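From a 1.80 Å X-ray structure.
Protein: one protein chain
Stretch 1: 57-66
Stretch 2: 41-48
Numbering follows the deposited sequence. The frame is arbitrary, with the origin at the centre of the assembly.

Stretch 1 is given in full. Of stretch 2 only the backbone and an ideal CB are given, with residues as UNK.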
# COMPACT_ATOMS: atom_id res chain seq x y z
N THR B 57 0.68 -12.94 5.78
CA THR B 57 -0.21 -12.08 4.99
C THR B 57 0.14 -10.61 5.11
O THR B 57 0.16 -10.05 6.21
CB THR B 57 -1.69 -12.25 5.39
OG1 THR B 57 -1.85 -11.98 6.79
CG2 THR B 57 -2.17 -13.67 5.08
N LEU B 58 0.41 -9.98 3.97
CA LEU B 58 0.75 -8.57 3.95
C LEU B 58 -0.39 -7.83 3.28
O LEU B 58 -0.74 -8.12 2.13
CB LEU B 58 2.04 -8.34 3.16
CG LEU B 58 3.29 -9.13 3.56
CD1 LEU B 58 4.49 -8.71 2.70
CD2 LEU B 58 3.61 -8.98 5.04
N PRO B 59 -1.00 -6.88 4.00
CA PRO B 59 -2.09 -6.09 3.41
C PRO B 59 -1.61 -5.27 2.23
O PRO B 59 -0.48 -4.74 2.26
CB PRO B 59 -2.51 -5.16 4.55
CG PRO B 59 -2.04 -5.86 5.81
CD PRO B 59 -0.76 -6.54 5.41
N LEU B 60 -2.44 -5.18 1.19
CA LEU B 60 -2.17 -4.28 0.08
C LEU B 60 -2.50 -2.84 0.45
O LEU B 60 -3.00 -2.55 1.54
CB LEU B 60 -2.96 -4.71 -1.17
CG LEU B 60 -2.33 -5.71 -2.14
CD1 LEU B 60 -1.35 -6.67 -1.47
CD2 LEU B 60 -3.39 -6.50 -2.92
N GLY B 61 -2.21 -1.93 -0.47
CA GLY B 61 -2.46 -0.52 -0.26
C GLY B 61 -3.69 -0.03 -0.99
O GLY B 61 -4.63 -0.79 -1.19
N ASP B 62 -3.67 1.25 -1.38
CA ASP B 62 -4.83 1.92 -1.98
C ASP B 62 -5.21 1.37 -3.35
O ASP B 62 -6.33 1.58 -3.84
CB ASP B 62 -4.54 3.42 -2.16
CG ASP B 62 -4.57 4.20 -0.86
OD1 ASP B 62 -5.13 3.69 0.15
OD2 ASP B 62 -4.06 5.34 -0.87
N LYS B 63 -4.26 0.70 -4.00
CA LYS B 63 -4.46 0.23 -5.36
C LYS B 63 -4.72 -1.27 -5.43
O LYS B 63 -4.11 -2.06 -4.69
CB LYS B 63 -3.24 0.56 -6.21
CG LYS B 63 -2.96 2.04 -6.34
CD LYS B 63 -4.04 2.71 -7.16
CE LYS B 63 -3.73 4.18 -7.41
NZ LYS B 63 -3.39 4.88 -6.14
N PHE B 64 -5.60 -1.66 -6.35
CA PHE B 64 -5.88 -3.06 -6.64
C PHE B 64 -4.88 -3.56 -7.68
O PHE B 64 -4.58 -2.88 -8.68
CB PHE B 64 -7.31 -3.12 -7.18
CG PHE B 64 -7.82 -4.51 -7.46
CD1 PHE B 64 -7.45 -5.19 -8.61
CD2 PHE B 64 -8.73 -5.10 -6.60
CE1 PHE B 64 -7.95 -6.45 -8.88
CE2 PHE B 64 -9.25 -6.35 -6.87
CZ PHE B 64 -8.85 -7.03 -8.00
N TYR B 65 -4.34 -4.75 -7.47
CA TYR B 65 -3.43 -5.36 -8.44
C TYR B 65 -4.15 -6.38 -9.29
O TYR B 65 -4.63 -7.40 -8.80
CB TYR B 65 -2.29 -6.06 -7.73
CG TYR B 65 -1.14 -6.51 -8.62
CD1 TYR B 65 -0.28 -5.58 -9.18
CD2 TYR B 65 -0.87 -7.86 -8.84
CE1 TYR B 65 0.80 -5.97 -9.96
CE2 TYR B 65 0.22 -8.27 -9.62
CZ TYR B 65 1.04 -7.31 -10.17
OH TYR B 65 2.12 -7.66 -10.95
N LEU B 66 -4.20 -6.11 -10.59
CA LEU B 66 -4.69 -7.07 -11.55
C LEU B 66 -3.54 -7.60 -12.39
O LEU B 66 -2.80 -6.83 -13.03
CB LEU B 66 -5.73 -6.39 -12.43
CG LEU B 66 -6.32 -7.26 -13.54
CD1 LEU B 66 -7.08 -8.46 -12.96
CD2 LEU B 66 -7.20 -6.39 -14.43
N UNK B 41 0.81 -15.68 -3.54
CA UNK B 41 -0.40 -15.43 -4.30
C UNK B 41 -0.98 -14.10 -3.84
O UNK B 41 -0.65 -13.62 -2.74
CB UNK B 41 -1.41 -16.57 -4.13
N UNK B 42 -1.84 -13.51 -4.64
CA UNK B 42 -2.36 -12.20 -4.30
C UNK B 42 -3.87 -12.13 -4.46
O UNK B 42 -4.42 -12.66 -5.43
CB UNK B 42 -1.69 -11.13 -5.17
N UNK B 43 -4.54 -11.53 -3.49
CA UNK B 43 -5.98 -11.34 -3.52
C UNK B 43 -6.26 -9.87 -3.63
O UNK B 43 -5.33 -9.07 -3.73
CB UNK B 43 -6.66 -11.94 -2.28
N UNK B 44 -7.53 -9.49 -3.60
CA UNK B 44 -7.88 -8.08 -3.70
C UNK B 44 -7.28 -7.27 -2.55
O UNK B 44 -7.06 -6.06 -2.68
CB UNK B 44 -9.40 -7.92 -3.72
N UNK B 45 -7.03 -7.92 -1.42
CA UNK B 45 -6.62 -7.17 -0.25
C UNK B 45 -5.33 -7.64 0.40
O UNK B 45 -4.79 -6.92 1.23
CB UNK B 45 -7.74 -7.22 0.79
N UNK B 46 -4.84 -8.82 0.03
CA UNK B 46 -3.65 -9.39 0.68
C UNK B 46 -2.64 -10.00 -0.28
O UNK B 46 -3.00 -10.59 -1.31
CB UNK B 46 -4.08 -10.46 1.68
N UNK B 47 -1.36 -9.90 0.08
CA UNK B 47 -0.33 -10.73 -0.54
C UNK B 47 -0.07 -11.87 0.45
O UNK B 47 0.21 -11.61 1.62
CB UNK B 47 0.94 -9.94 -0.85
N UNK B 48 -0.20 -13.12 0.02
CA UNK B 48 0.05 -14.27 0.91
C UNK B 48 1.37 -14.93 0.57
O UNK B 48 1.62 -15.27 -0.59
CB UNK B 48 -1.08 -15.29 0.81

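Position 41 has extended backbone angles (-134/161), and its ideal CB has no atom of stretch 1 within 5.5 Å. Stretch 1 sets no requirement here, so almost any strand-compatible residue would serve. The deposited residue is Ser41, whose OG lies 8.4 Å from Thr57 CG2; its backbone pairs with position 48, N to O at 3.1 Å and O to N at 2.8 Å.

At position 42 the CA-to-CB bond points toward stretch 1. The ideal CB lies 5.0 Å from Tyr65 CD2 and 5.4 Å from Leu60 CD2, leaving a gap lined by carbon. A medium or long apolar chain, such as leucine, isoleucine or methionine, could bridge it. Ile42 is found, with chi1 and chi2 both t. This extended rotamer carries its CD1 to 3.7 Å from Tyr65 CB and 3.8 Å from Leu60 CD2, so one methyl touches both neighbours.

Position 43 points away, with no stretch 1 atom within 5.5 Å of its ideal CB, so the chain's own turn is the likelier constraint. A small polar residue able to accept from nearby amides would suit. Thr43 does this: its OG1 accepts from the N of position 45 at 3.0 Å and from the N of position 46 at 2.9 Å. Its backbone O also accepts at 3.0 Å from water 1, which in turn accepts from Tyr65 N at 2.9 Å, linking the stretches where no direct backbone bond does.

Position 44 combines turn angles (-61/-26) with an ideal CB directed sideways, only 3.5 Å from Phe64 CE2. With the ring this close, a small residue such as alanine or serine fits readily. In Ser44, CB rests 3.6 Å from Phe64 CE2, while OG is hydrogen-bonded elsewhere in the structure.

Position 45 points away, its ideal CB clear of stretch 1, so serine, threonine or asparagine, among others, would suit; the backbone does the work. Thr45 O accepts from Leu60 N at 2.9 Å and 176°, and also receives a CA-H...O contact from Pro59 CA at 3.6 Å.

Position 46 begins a strand antiparallel to 57-59. Its ideal CB is 4.8 Å from Thr57 CB, on the face shared with Thr57 and Pro59. Threonine, valine or a longer polar chain would all be reasonable. Glu46 runs alongside, its OE1 3.6 Å from Thr57 CG2, a van der Waals contact.

Position 47 turns to the other face, that of Leu58. Its ideal CB is 4.0 Å from Leu60 CD1, which favours an apolar residue. Leu47 places CB 4.0 Å from Leu60 CD1 and CD1 4.1 Å from Leu58 CD1. Its N donates to Leu58 O at 2.8 Å, and its O accepts from Leu58 N at 2.9 Å.

Position 48 returns to the Thr57 face, with its ideal CB 4.7 Å from Thr57 CG2; beta-branched or long chains would suit. Lys48 brings CG to 4.2 Å from Thr57 CG2, and its aliphatic stem then extends onward to NZ.

Stretch 2 41-48: SITSTELK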
# COMPACT_ATOMS: atom_id res chain seq x y z
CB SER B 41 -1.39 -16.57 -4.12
OG SER B 41 -1.65 -16.77 -2.75
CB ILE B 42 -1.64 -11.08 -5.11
CG1 ILE B 42 -2.10 -9.69 -4.67
CG2 ILE B 42 -1.78 -11.30 -6.62
CD1 ILE B 42 -1.22 -8.57 -5.22
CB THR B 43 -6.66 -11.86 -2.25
OG1 THR B 43 -6.50 -10.91 -1.18
CG2 THR B 43 -6.06 -13.19 -1.83
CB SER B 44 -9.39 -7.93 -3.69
OG SER B 44 -9.94 -8.59 -2.56
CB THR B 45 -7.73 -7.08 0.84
OG1 THR B 45 -8.18 -8.40 1.18
CG2 THR B 45 -8.92 -6.26 0.33
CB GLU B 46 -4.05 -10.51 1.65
CG GLU B 46 -5.18 -10.21 2.60
CD GLU B 46 -5.58 -11.44 3.41
OE1 GLU B 46 -5.02 -12.54 3.14
OE2 GLU B 46 -6.44 -11.31 4.31
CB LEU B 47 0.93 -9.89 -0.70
CG LEU B 47 2.05 -10.24 -1.67
CD1 LEU B 47 3.40 -10.07 -0.99
CD2 LEU B 47 1.89 -11.60 -2.36
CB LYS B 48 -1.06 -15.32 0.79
CG LYS B 48 -2.47 -14.83 1.04
CD LYS B 48 -3.46 -15.94 0.66
CE LYS B 48 -4.91 -15.46 0.66
NZ LYS B 48 -5.80 -16.44 -0.05
O HOH W 1 -5.09 -6.92 -5.74
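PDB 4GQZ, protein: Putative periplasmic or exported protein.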